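Side-chain contacts in siderophore periplasmic binding protein (Thermobifida fusca, PDB 5DH0), which probably binds a ferric siderophore of the fuscachelin type in the periplasmic-binding-protein manner and delivers it for uptake into the cell: residues T52-E57 and L149-V154; F135-D138 and G143-N146; G208-T213 and N296-Q301. All blocks are in the same frame, centred on the assembly; numbering follows the deposited sequence.

In the fold
Contacts 1 and 2 belong to the lobe built on the parallel sheet and share helix 142-154; their centres are about 12 Å apart. They touch directly, Leu-151 CD2 lying 3.3 Å from Phe-135 CD1. Contact 3 lies in the other lobe, its centre about 17 Å from that of contact 2 and about 20 Å from that of contact 1. It is tied to contact 2 by a salt bridge, Arg-145 NH2 to Glu-209 OE1 at 3.1 Å, whereas the nearest atoms of contacts 1 and 3 stay about 7 Å apart. In this family the solute typically binds in the cleft between the lobes; no bound ligand marks the site here, and the three contacts appear to be structural packing.

Contact 1 (T52-E57 and L149-V154); sequences TEVVLE and LELSRV
Two helices that pack on the parallel sheet of the first lobe, 52-57 and 142-154, meet where Val-54 presses against Leu-151 and Ser-152. Val-54 CG2 is the closest, 3.6 Å from Leu-151 CB, so the valine touches the root of the leucine while the two side chains cross at about a right angle. With CG1 anti to the backbone N (chi1 172°), the other methyl lies against the helix backbone, 3.9 Å from Ser-152 N. A short, branched valine suits this place, where the backbones come within 5.8 Å between Val-54 CA and Ser-152 CA.

Beside this apolar patch runs a small polar seam. Ser-152 OG, whose strongest partner is Thr-148 O of its own helix, is also linked by two waters to helix 52-57. One water lies 2.8 Å from both Ser-152 OG and Val-54 O; the other bonds to Ser-152 OG and, at 2.9 Å, to Glu-57 OE2. Serine is small enough to sit between the helices, its hydroxyl within bonding distance of both waters and of its own helix. Glu-57 OE2 also pairs with Arg-160, which joins the seam to helix 158-178. Val-54 and Leu-151 both rest on Ile-108 of strand 106-112, an arrangement typical of a Rossmann-like parallel sheet of order 3-2-1-4-5, with neighbouring helices covering one of its faces.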
ATOM      1  N   THR A  52     -34.928  -8.916 -10.785  1.00 36.23           N
ATOM      2  CA  THR A  52     -34.688  -9.296 -12.175  1.00 37.61           C
ATOM      3  C   THR A  52     -33.631 -10.392 -12.306  1.00 38.41           C
ATOM      4  O   THR A  52     -33.817 -11.358 -13.051  1.00 35.03           O
ATOM      5  CB  THR A  52     -34.236  -8.095 -13.026  1.00 38.25           C
ATOM      6  OG1 THR A  52     -35.177  -7.024 -12.889  1.00 43.19           O
ATOM      7  CG2 THR A  52     -34.133  -8.506 -14.482  1.00 34.04           C
ATOM      8  N   GLU A  53     -32.526 -10.237 -11.578  1.00 39.95           N
ATOM      9  CA  GLU A  53     -31.440 -11.226 -11.579  1.00 35.98           C
ATOM     10  C   GLU A  53     -31.948 -12.580 -11.087  1.00 39.25           C
ATOM     11  O   GLU A  53     -31.488 -13.638 -11.529  1.00 35.47           O
ATOM     12  CB  GLU A  53     -30.273 -10.746 -10.703  1.00 35.55           C
ATOM     13  CG  GLU A  53     -29.516  -9.523 -11.275  1.00 42.92           C
ATOM     14  CD  GLU A  53     -30.319  -8.205 -11.213  1.00 42.75           C
ATOM     15  OE1 GLU A  53     -31.435  -8.171 -10.630  1.00 36.45           O
ATOM     16  OE2 GLU A  53     -29.832  -7.199 -11.773  1.00 46.34           O
ATOM     17  N   VAL A  54     -32.918 -12.545 -10.182  1.00 36.94           N
ATOM     18  CA  VAL A  54     -33.459 -13.775  -9.618  1.00 37.25           C
ATOM     19  C   VAL A  54     -34.306 -14.545 -10.626  1.00 40.40           C
ATOM     20  O   VAL A  54     -34.110 -15.752 -10.806  1.00 39.20           O
ATOM     21  CB  VAL A  54     -34.284 -13.482  -8.358  1.00 39.27           C
ATOM     22  CG1 VAL A  54     -35.016 -14.737  -7.867  1.00 37.16           C
ATOM     23  CG2 VAL A  54     -33.366 -12.937  -7.276  1.00 37.67           C
ATOM     24  N   VAL A  55     -35.239 -13.859 -11.287  1.00 38.01           N
ATOM     25  CA  VAL A  55     -36.111 -14.539 -12.237  1.00 39.31           C
ATOM     26  C   VAL A  55     -35.311 -14.996 -13.467  1.00 40.73           C
ATOM     27  O   VAL A  55     -35.558 -16.084 -14.002  1.00 40.62           O
ATOM     28  CB  VAL A  55     -37.336 -13.658 -12.665  1.00 40.81           C
ATOM     29  CG1 VAL A  55     -38.286 -13.469 -11.496  1.00 33.47           C
ATOM     30  CG2 VAL A  55     -36.908 -12.308 -13.259  1.00 37.84           C
ATOM     31  N   LEU A  56     -34.335 -14.204 -13.906  1.00 35.76           N
ATOM     32  CA  LEU A  56     -33.514 -14.638 -15.036  1.00 37.10           C
ATOM     33  C   LEU A  56     -32.785 -15.959 -14.730  1.00 40.49           C
ATOM     34  O   LEU A  56     -32.801 -16.877 -15.542  1.00 40.97           O
ATOM     35  CB  LEU A  56     -32.513 -13.553 -15.435  1.00 34.06           C
ATOM     36  CG  LEU A  56     -33.159 -12.368 -16.175  1.00 42.42           C
ATOM     37  CD1 LEU A  56     -32.215 -11.178 -16.274  1.00 36.61           C
ATOM     38  CD2 LEU A  56     -33.647 -12.779 -17.562  1.00 35.93           C
ATOM     39  N   GLU A  57     -32.169 -16.063 -13.557  1.00 39.00           N
ATOM     40  CA  GLU A  57     -31.366 -17.236 -13.226  1.00 39.64           C
ATOM     41  C   GLU A  57     -32.227 -18.472 -13.034  1.00 41.17           C
ATOM     42  O   GLU A  57     -31.781 -19.583 -13.279  1.00 39.35           O
ATOM     43  CB  GLU A  57     -30.530 -16.973 -11.970  1.00 39.35           C
ATOM     44  CG  GLU A  57     -29.357 -16.027 -12.236  1.00 38.14           C
ATOM     45  CD  GLU A  57     -28.548 -15.699 -10.984  1.00 43.80           C
ATOM     46  OE1 GLU A  57     -27.406 -15.207 -11.145  1.00 41.87           O
ATOM     47  OE2 GLU A  57     -29.048 -15.915  -9.847  1.00 44.12           O
ATOM     48  N   LEU A 149     -29.904 -14.666  -2.996  1.00 35.85           N
ATOM     49  CA  LEU A 149     -30.001 -16.079  -2.649  1.00 33.13           C
ATOM     50  C   LEU A 149     -31.361 -16.368  -1.990  1.00 36.43           C
ATOM     51  O   LEU A 149     -32.005 -17.368  -2.300  1.00 37.10           O
ATOM     52  CB  LEU A 149     -28.855 -16.495  -1.720  1.00 35.49           C
ATOM     53  CG  LEU A 149     -29.012 -17.855  -1.041  1.00 38.18           C
ATOM     54  CD1 LEU A 149     -28.920 -18.956  -2.085  1.00 37.97           C
ATOM     55  CD2 LEU A 149     -27.979 -18.075   0.065  1.00 39.15           C
ATOM     56  N   GLU A 150     -31.810 -15.485  -1.099  1.00 34.80           N
ATOM     57  CA  GLU A 150     -33.100 -15.668  -0.426  1.00 38.59           C
ATOM     58  C   GLU A 150     -34.288 -15.580  -1.377  1.00 40.60           C
ATOM     59  O   GLU A 150     -35.236 -16.367  -1.283  1.00 40.82           O
ATOM     60  CB  GLU A 150     -33.288 -14.634   0.696  1.00 42.80           C
ATOM     61  CG  GLU A 150     -32.362 -14.836   1.873  1.00 47.23           C
ATOM     62  CD  GLU A 150     -32.487 -16.227   2.458  1.00 53.13           C
ATOM     63  OE1 GLU A 150     -33.574 -16.843   2.325  1.00 56.63           O
ATOM     64  OE2 GLU A 150     -31.490 -16.716   3.034  1.00 55.42           O
ATOM     65  N   LEU A 151     -34.252 -14.606  -2.278  1.00 38.38           N
ATOM     66  CA  LEU A 151     -35.308 -14.467  -3.269  1.00 39.43           C
ATOM     67  C   LEU A 151     -35.344 -15.719  -4.144  1.00 40.73           C
ATOM     68  O   LEU A 151     -36.422 -16.173  -4.548  1.00 41.52           O
ATOM     69  CB  LEU A 151     -35.098 -13.203  -4.106  1.00 35.14           C
ATOM     70  CG  LEU A 151     -35.300 -11.929  -3.278  1.00 37.91           C
ATOM     71  CD1 LEU A 151     -35.054 -10.675  -4.122  1.00 33.71           C
ATOM     72  CD2 LEU A 151     -36.688 -11.905  -2.657  1.00 35.64           C
ATOM     73  N   SER A 152     -34.166 -16.285  -4.417  1.00 34.82           N
ATOM     74  CA  SER A 152     -34.074 -17.493  -5.222  1.00 38.02           C
ATOM     75  C   SER A 152     -34.810 -18.654  -4.568  1.00 43.35           C
ATOM     76  O   SER A 152     -35.502 -19.431  -5.241  1.00 44.82           O
ATOM     77  CB  SER A 152     -32.623 -17.873  -5.456  1.00 35.45           C
ATOM     78  OG  SER A 152     -32.040 -17.036  -6.426  1.00 37.24           O
ATOM     79  N   ARG A 153     -34.661 -18.775  -3.253  1.00 40.11           N
ATOM     80  CA  ARG A 153     -35.313 -19.857  -2.541  1.00 42.83           C
ATOM     81  C   ARG A 153     -36.825 -19.667  -2.651  1.00 41.11           C
ATOM     82  O   ARG A 153     -37.563 -20.613  -2.917  1.00 42.52           O
ATOM     83  CB  ARG A 153     -34.854 -19.907  -1.079  1.00 37.04           C
ATOM     84  CG  ARG A 153     -33.450 -20.449  -0.910  1.00 39.89           C
ATOM     85  CD  ARG A 153     -33.008 -20.367   0.527  1.00 42.58           C
ATOM     86  NE  ARG A 153     -31.651 -20.868   0.707  1.00 47.14           N
ATOM     87  CZ  ARG A 153     -30.792 -20.372   1.590  1.00 49.01           C
ATOM     88  NH1 ARG A 153     -31.159 -19.358   2.362  1.00 53.32           N
ATOM     89  NH2 ARG A 153     -29.569 -20.873   1.693  1.00 53.75           N
ATOM     90  N   VAL A 154     -37.271 -18.431  -2.482  1.00 41.65           N
ATOM     91  CA  VAL A 154     -38.697 -18.127  -2.459  1.00 40.66           C
ATOM     92  C   VAL A 154     -39.402 -18.416  -3.792  1.00 42.88           C
ATOM     93  O   VAL A 154     -40.552 -18.843  -3.789  1.00 50.69           O
ATOM     94  CB  VAL A 154     -38.911 -16.664  -2.030  1.00 42.88           C
ATOM     95  CG1 VAL A 154     -40.033 -16.004  -2.799  1.00 44.22           C
ATOM     96  CG2 VAL A 154     -39.172 -16.610  -0.537  1.00 40.16           C
TER
HETATM   97  O   HOH W   1     -32.959 -17.507  -9.012  1.00 36.39           O
HETATM   98  O   HOH W   2     -29.413 -15.783  -6.988  1.00 35.33           O

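Contact 2 (F135-D138 and G143-N146); sequences FDFD and GLRN
The ring of Phe-137 is overlapped by Leu-144, whose CD2 methyl stands over one face in a CH-pi contact, 4.3 Å from the ring centroid and 26° off the ring normal. The methyl is displaced toward the rim on the CE1 side, where Leu-144 CD2 comes within 3.9 Å of Phe-137 CE1. The two side chains lie side by side and point the same way; the leucine's touching atom is its terminal CD2. Phe-137 CG sits between the backbone N and the carbonyl carbon (chi1 65°), which swings the ring over toward the start of the helix. A flat aromatic offers the methyl a broad apolar surface, and leucine is long enough to reach it.

At the base of the phenylalanine the partner is backbone: Phe-137 CB packs 3.5 Å from Gly-143 O. Asp-138 O lies 3.7 Å from Gly-143 CA, and a CB on that residue would point toward the strand and run into this oxygen, which is why a glycine suits the place. A water bridges the two backbones at the helix start, giving a hydrogen bond of 2.7 Å to Asp-138 O and receiving one of 2.8 Å from Gly-143 N. It thus supplies an acceptor for an amide in the first turn of the helix.

Phe-50 meets the Phe-137 ring edge-to-face and also touches Leu-144, while Met-147, one turn further along helix 142-154, packs on Phe-137 as well. Strand 132-137, at one edge of the parallel sheet, is hydrogen-bonded to strand 106-112, and the tight connection after it brings helix 142-154 back against the sheet.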
ATOM      1  N   PHE A 135     -36.664  -8.600   1.026  1.00 42.57           N
ATOM      2  CA  PHE A 135     -35.550  -8.856   1.935  1.00 38.34           C
ATOM      3  C   PHE A 135     -34.648  -7.633   2.073  1.00 44.71           C
ATOM      4  O   PHE A 135     -34.169  -7.071   1.077  1.00 44.92           O
ATOM      5  CB  PHE A 135     -34.724 -10.048   1.476  1.00 40.64           C
ATOM      6  CG  PHE A 135     -35.415 -11.353   1.651  1.00 47.74           C
ATOM      7  CD1 PHE A 135     -36.021 -11.972   0.582  1.00 46.44           C
ATOM      8  CD2 PHE A 135     -35.472 -11.959   2.889  1.00 50.44           C
ATOM      9  CE1 PHE A 135     -36.666 -13.175   0.734  1.00 44.63           C
ATOM     10  CE2 PHE A 135     -36.125 -13.163   3.046  1.00 53.97           C
ATOM     11  CZ  PHE A 135     -36.728 -13.765   1.962  1.00 49.46           C
ATOM     12  N   ASP A 136     -34.433  -7.223   3.315  1.00 44.21           N
ATOM     13  CA  ASP A 136     -33.480  -6.171   3.622  1.00 45.66           C
ATOM     14  C   ASP A 136     -32.058  -6.671   3.445  1.00 42.91           C
ATOM     15  O   ASP A 136     -31.748  -7.827   3.723  1.00 43.47           O
ATOM     16  CB  ASP A 136     -33.657  -5.658   5.051  1.00 50.81           C
ATOM     17  CG  ASP A 136     -35.000  -4.995   5.275  1.00 57.64           C
ATOM     18  OD1 ASP A 136     -35.258  -3.947   4.651  1.00 59.12           O
ATOM     19  OD2 ASP A 136     -35.792  -5.512   6.090  1.00 67.79           O
ATOM     20  N   PHE A 137     -31.193  -5.792   2.971  1.00 41.55           N
ATOM     21  CA  PHE A 137     -29.781  -6.113   2.918  1.00 43.83           C
ATOM     22  C   PHE A 137     -28.997  -4.882   3.304  1.00 41.79           C
ATOM     23  O   PHE A 137     -29.441  -3.755   3.103  1.00 39.33           O
ATOM     24  CB  PHE A 137     -29.365  -6.598   1.529  1.00 40.59           C
ATOM     25  CG  PHE A 137     -29.495  -5.551   0.454  1.00 42.02           C
ATOM     26  CD1 PHE A 137     -28.400  -4.787   0.071  1.00 39.48           C
ATOM     27  CD2 PHE A 137     -30.716  -5.336  -0.182  1.00 39.26           C
ATOM     28  CE1 PHE A 137     -28.523  -3.820  -0.920  1.00 39.93           C
ATOM     29  CE2 PHE A 137     -30.840  -4.369  -1.174  1.00 41.67           C
ATOM     30  CZ  PHE A 137     -29.739  -3.610  -1.541  1.00 44.82           C
ATOM     31  N   ASP A 138     -27.832  -5.108   3.883  1.00 40.75           N
ATOM     32  CA  ASP A 138     -26.965  -4.010   4.237  1.00 41.35           C
ATOM     33  C   ASP A 138     -25.745  -4.006   3.314  1.00 40.17           C
ATOM     34  O   ASP A 138     -25.331  -5.046   2.812  1.00 42.54           O
ATOM     35  CB  ASP A 138     -26.546  -4.121   5.702  1.00 44.14           C
ATOM     36  CG  ASP A 138     -25.676  -2.973   6.138  1.00 53.04           C
ATOM     37  OD1 ASP A 138     -26.119  -1.810   6.002  1.00 59.92           O
ATOM     38  OD2 ASP A 138     -24.533  -3.228   6.582  1.00 61.35           O
ATOM     39  N   GLY A 143     -23.798  -8.807   1.438  1.00 34.32           N
ATOM     40  CA  GLY A 143     -25.213  -8.583   1.695  1.00 33.87           C
ATOM     41  C   GLY A 143     -26.100  -8.746   0.464  1.00 36.24           C
ATOM     42  O   GLY A 143     -27.222  -9.248   0.552  1.00 37.66           O
ATOM     43  N   LEU A 144     -25.581  -8.323  -0.685  1.00 33.27           N
ATOM     44  CA  LEU A 144     -26.276  -8.398  -1.966  1.00 34.18           C
ATOM     45  C   LEU A 144     -26.510  -9.829  -2.442  1.00 36.55           C
ATOM     46  O   LEU A 144     -27.656 -10.249  -2.647  1.00 32.18           O
ATOM     47  CB  LEU A 144     -25.478  -7.645  -3.035  1.00 32.97           C
ATOM     48  CG  LEU A 144     -25.827  -6.184  -3.299  1.00 40.38           C
ATOM     49  CD1 LEU A 144     -24.871  -5.583  -4.341  1.00 37.07           C
ATOM     50  CD2 LEU A 144     -27.265  -6.096  -3.786  1.00 43.44           C
ATOM     51  N   ARG A 145     -25.421 -10.580  -2.626  1.00 31.81           N
ATOM     52  CA  ARG A 145     -25.539 -11.903  -3.209  1.00 28.51           C
ATOM     53  C   ARG A 145     -26.271 -12.830  -2.234  1.00 33.17           C
ATOM     54  O   ARG A 145     -26.898 -13.811  -2.654  1.00 30.62           O
ATOM     55  CB  ARG A 145     -24.166 -12.457  -3.602  1.00 29.39           C
ATOM     56  CG  ARG A 145     -23.141 -12.537  -2.484  1.00 34.91           C
ATOM     57  CD  ARG A 145     -21.780 -12.958  -3.047  1.00 36.16           C
ATOM     58  NE  ARG A 145     -20.728 -12.911  -2.034  1.00 39.35           N
ATOM     59  CZ  ARG A 145     -19.929 -11.868  -1.833  1.00 42.43           C
ATOM     60  NH1 ARG A 145     -20.037 -10.776  -2.585  1.00 50.63           N
ATOM     61  NH2 ARG A 145     -19.009 -11.925  -0.884  1.00 51.13           N
ATOM     62  N   ASN A 146     -26.246 -12.492  -0.946  1.00 33.53           N
ATOM     63  CA  ASN A 146     -27.012 -13.268   0.030  1.00 37.30           C
ATOM     64  C   ASN A 146     -28.515 -12.924   0.014  1.00 37.59           C
ATOM     65  O   ASN A 146     -29.363 -13.789   0.250  1.00 36.40           O
ATOM     66  CB  ASN A 146     -26.431 -13.091   1.441  1.00 35.12           C
ATOM     67  CG  ASN A 146     -25.296 -14.072   1.724  1.00 37.40           C
ATOM     68  OD1 ASN A 146     -25.518 -15.287   1.767  1.00 39.27           O
ATOM     69  ND2 ASN A 146     -24.071 -13.553   1.900  1.00 31.39           N
TER
HETATM   70  O   HOH W   3     -22.942  -6.186   2.142  1.00 37.52           O

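Contact 3 (G208-T213 and N296-Q301)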
ATOM      1  N   GLY A 208     -14.533  -4.950  -5.404  1.00 26.63           N
ATOM      2  CA  GLY A 208     -13.521  -4.660  -4.398  1.00 27.85           C
ATOM      3  C   GLY A 208     -13.676  -5.580  -3.186  1.00 30.58           C
ATOM      4  O   GLY A 208     -12.702  -6.012  -2.573  1.00 29.44           O
ATOM      5  N   GLU A 209     -14.924  -5.870  -2.844  1.00 28.67           N
ATOM      6  CA  GLU A 209     -15.224  -6.743  -1.737  1.00 33.36           C
ATOM      7  C   GLU A 209     -14.833  -8.186  -2.070  1.00 36.62           C
ATOM      8  O   GLU A 209     -14.361  -8.911  -1.198  1.00 36.46           O
ATOM      9  CB  GLU A 209     -16.701  -6.653  -1.366  1.00 33.22           C
ATOM     10  CG  GLU A 209     -16.987  -7.176   0.027  1.00 37.22           C
ATOM     11  CD  GLU A 209     -17.470  -8.632   0.032  1.00 47.72           C
ATOM     12  OE1 GLU A 209     -17.553  -9.230  -1.067  1.00 40.38           O
ATOM     13  OE2 GLU A 209     -17.767  -9.173   1.134  1.00 53.14           O
ATOM     14  N   ILE A 210     -14.992  -8.586  -3.331  1.00 30.80           N
ATOM     15  CA  ILE A 210     -14.595  -9.933  -3.733  1.00 34.52           C
ATOM     16  C   ILE A 210     -13.086 -10.096  -3.738  1.00 31.81           C
ATOM     17  O   ILE A 210     -12.569 -11.112  -3.270  1.00 32.57           O
ATOM     18  CB  ILE A 210     -15.169 -10.306  -5.105  1.00 33.23           C
ATOM     19  CG1 ILE A 210     -16.665 -10.551  -4.955  1.00 34.80           C
ATOM     20  CG2 ILE A 210     -14.534 -11.590  -5.611  1.00 27.91           C
ATOM     21  CD1 ILE A 210     -17.405 -10.468  -6.232  1.00 39.25           C
ATOM     22  N   LEU A 211     -12.373  -9.092  -4.231  1.00 32.57           N
ATOM     23  CA  LEU A 211     -10.919  -9.102  -4.130  1.00 33.64           C
ATOM     24  C   LEU A 211     -10.501  -9.182  -2.663  1.00 35.87           C
ATOM     25  O   LEU A 211      -9.587  -9.930  -2.314  1.00 35.35           O
ATOM     26  CB  LEU A 211     -10.313  -7.866  -4.788  1.00 35.77           C
ATOM     27  CG  LEU A 211     -10.198  -7.934  -6.309  1.00 36.84           C
ATOM     28  CD1 LEU A 211     -10.133  -6.534  -6.892  1.00 35.35           C
ATOM     29  CD2 LEU A 211      -8.960  -8.732  -6.691  1.00 36.33           C
ATOM     30  N   HIS A 212     -11.175  -8.417  -1.808  1.00 33.13           N
ATOM     31  CA  HIS A 212     -10.863  -8.429  -0.387  1.00 32.89           C
ATOM     32  C   HIS A 212     -11.158  -9.816   0.224  1.00 36.49           C
ATOM     33  O   HIS A 212     -10.320 -10.387   0.911  1.00 34.38           O
ATOM     34  CB  HIS A 212     -11.647  -7.337   0.335  1.00 28.20           C
ATOM     35  CG  HIS A 212     -11.316  -7.211   1.791  1.00 35.48           C
ATOM     36  ND1 HIS A 212     -10.070  -6.821   2.245  1.00 35.91           N
ATOM     37  CD2 HIS A 212     -12.074  -7.411   2.898  1.00 34.84           C
ATOM     38  CE1 HIS A 212     -10.076  -6.791   3.567  1.00 35.68           C
ATOM     39  NE2 HIS A 212     -11.277  -7.150   3.989  1.00 35.07           N
ATOM     40  N   THR A 213     -12.338 -10.359  -0.056  1.00 34.12           N
ATOM     41  CA  THR A 213     -12.731 -11.672   0.445  1.00 35.67           C
ATOM     42  C   THR A 213     -11.724 -12.765   0.044  1.00 36.51           C
ATOM     43  O   THR A 213     -11.501 -13.720   0.761  1.00 38.75           O
ATOM     44  CB  THR A 213     -14.130 -12.019  -0.072  1.00 38.55           C
ATOM     45  OG1 THR A 213     -15.059 -11.048   0.426  1.00 40.95           O
ATOM     46  CG2 THR A 213     -14.566 -13.402   0.366  1.00 34.73           C
ATOM     47  N   ASN A 296     -19.158 -15.567  -8.964  1.00 26.70           N
ATOM     48  CA  ASN A 296     -18.252 -16.582  -9.517  1.00 31.96           C
ATOM     49  C   ASN A 296     -17.598 -16.152 -10.832  1.00 30.89           C
ATOM     50  O   ASN A 296     -16.419 -16.404 -11.056  1.00 27.45           O
ATOM     51  CB  ASN A 296     -18.981 -17.925  -9.694  1.00 33.72           C
ATOM     52  CG  ASN A 296     -18.993 -18.752  -8.409  1.00 36.20           C
ATOM     53  OD1 ASN A 296     -17.948 -18.991  -7.818  1.00 38.70           O
ATOM     54  ND2 ASN A 296     -20.172 -19.180  -7.972  1.00 35.27           N
ATOM     55  N   ILE A 297     -18.343 -15.472 -11.698  1.00 34.61           N
ATOM     56  CA  ILE A 297     -17.754 -14.945 -12.940  1.00 31.23           C
ATOM     57  C   ILE A 297     -16.634 -13.957 -12.636  1.00 31.50           C
ATOM     58  O   ILE A 297     -15.594 -13.969 -13.289  1.00 34.00           O
ATOM     59  CB  ILE A 297     -18.836 -14.300 -13.812  1.00 35.25           C
ATOM     60  CG1 ILE A 297     -19.727 -15.414 -14.368  1.00 30.15           C
ATOM     61  CG2 ILE A 297     -18.227 -13.443 -14.927  1.00 31.97           C
ATOM     62  CD1 ILE A 297     -21.076 -14.940 -14.809  1.00 32.62           C
ATOM     63  N   VAL A 298     -16.820 -13.140 -11.606  1.00 29.05           N
ATOM     64  CA  VAL A 298     -15.755 -12.247 -11.149  1.00 32.37           C
ATOM     65  C   VAL A 298     -14.489 -12.998 -10.680  1.00 34.89           C
ATOM     66  O   VAL A 298     -13.377 -12.629 -11.071  1.00 34.58           O
ATOM     67  CB  VAL A 298     -16.259 -11.332 -10.007  1.00 32.20           C
ATOM     68  CG1 VAL A 298     -15.113 -10.571  -9.387  1.00 27.57           C
ATOM     69  CG2 VAL A 298     -17.302 -10.374 -10.540  1.00 30.68           C
ATOM     70  N   LEU A 299     -14.657 -14.030  -9.842  1.00 32.53           N
ATOM     71  CA  LEU A 299     -13.550 -14.922  -9.460  1.00 33.69           C
ATOM     72  C   LEU A 299     -12.824 -15.503 -10.655  1.00 34.52           C
ATOM     73  O   LEU A 299     -11.601 -15.559 -10.672  1.00 37.17           O
ATOM     74  CB  LEU A 299     -14.051 -16.086  -8.612  1.00 32.61           C
ATOM     75  CG  LEU A 299     -14.336 -15.760  -7.165  1.00 32.96           C
ATOM     76  CD1 LEU A 299     -14.657 -17.045  -6.425  1.00 30.91           C
ATOM     77  CD2 LEU A 299     -13.121 -15.050  -6.580  1.00 30.19           C
ATOM     78  N   ASP A 300     -13.579 -15.962 -11.651  1.00 34.30           N
ATOM     79  CA  ASP A 300     -12.969 -16.548 -12.839  1.00 37.82           C
ATOM     80  C   ASP A 300     -12.092 -15.537 -13.582  1.00 37.53           C
ATOM     81  O   ASP A 300     -11.082 -15.908 -14.176  1.00 37.66           O
ATOM     82  CB  ASP A 300     -14.042 -17.125 -13.777  1.00 29.54           C
ATOM     83  N   GLN A 301     -12.459 -14.258 -13.531  1.00 35.20           N
ATOM     84  CA  GLN A 301     -11.693 -13.230 -14.218  1.00 36.83           C
ATOM     85  C   GLN A 301     -10.440 -12.853 -13.433  1.00 36.50           C
ATOM     86  O   GLN A 301      -9.395 -12.573 -14.012  1.00 33.94           O
ATOM     87  CB  GLN A 301     -12.554 -11.985 -14.469  1.00 35.93           C
ATOM     88  CG  GLN A 301     -13.663 -12.140 -15.508  1.00 31.64           C
ATOM     89  CD  GLN A 301     -14.560 -10.906 -15.565  1.00 37.40           C
ATOM     90  OE1 GLN A 301     -14.279  -9.951 -16.285  1.00 36.57           O
ATOM     91  NE2 GLN A 301     -15.638 -10.926 -14.804  1.00 34.40           N
TER
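Ile-210 leaves helix 206-213 with its CB directed at helix 292-307, and its branches divide the partners there. From CB the short branch, CG2, comes 3.9 Å from Leu-299 CD2 and 4.0 Å from Val-298 CG1, so this methyl fits against two neighbouring residues of the other helix. The long branch starts at CG1, which lies beside the backbone N (chi1 -73°) and has Arg-145 NH1 of contact 2 in packing distance. It ends in CD1, placed 3.9 Å from Val-298 CG1 and 4.0 Å from Val-298 CB. Val-298 CG1 therefore touches both of the isoleucine's methyl ends, while Leu-299 contributes one terminal methyl; both pairs of side chains cross obliquely.

The spacing suits these residue types. The CA atoms of Ile-210 and Leu-299 are 7.7 Å apart, a distance spanned by the isoleucine's CG2 and the leucine's CD2, while the longer CG1-CD1 arm lies against Val-298; a beta-branched residue thus serves two partners at once. An alanine here is likely to open a gap facing Val-298 and Leu-299, since it would lose both the CG2 methyl and the CG1-CD1 arm.

Beside Ile-210 in the same helix, Thr-213 OG1 donates to Glu-209 O at 2.8 Å, reaching it from the face opposite to Thr-213 N, so two donors grip one carbonyl and the threonine hydroxyl is turned back onto its own helix. Ile-210 also packs on Ala-289 and Ala-295, and Leu-299 reaches Phe-168 and Arg-171 of helix 158-178. Methyl meets methyl across the contact, with no hydrogen bond or charge pair, so the two helices are held here by shape and by burial of apolar surface.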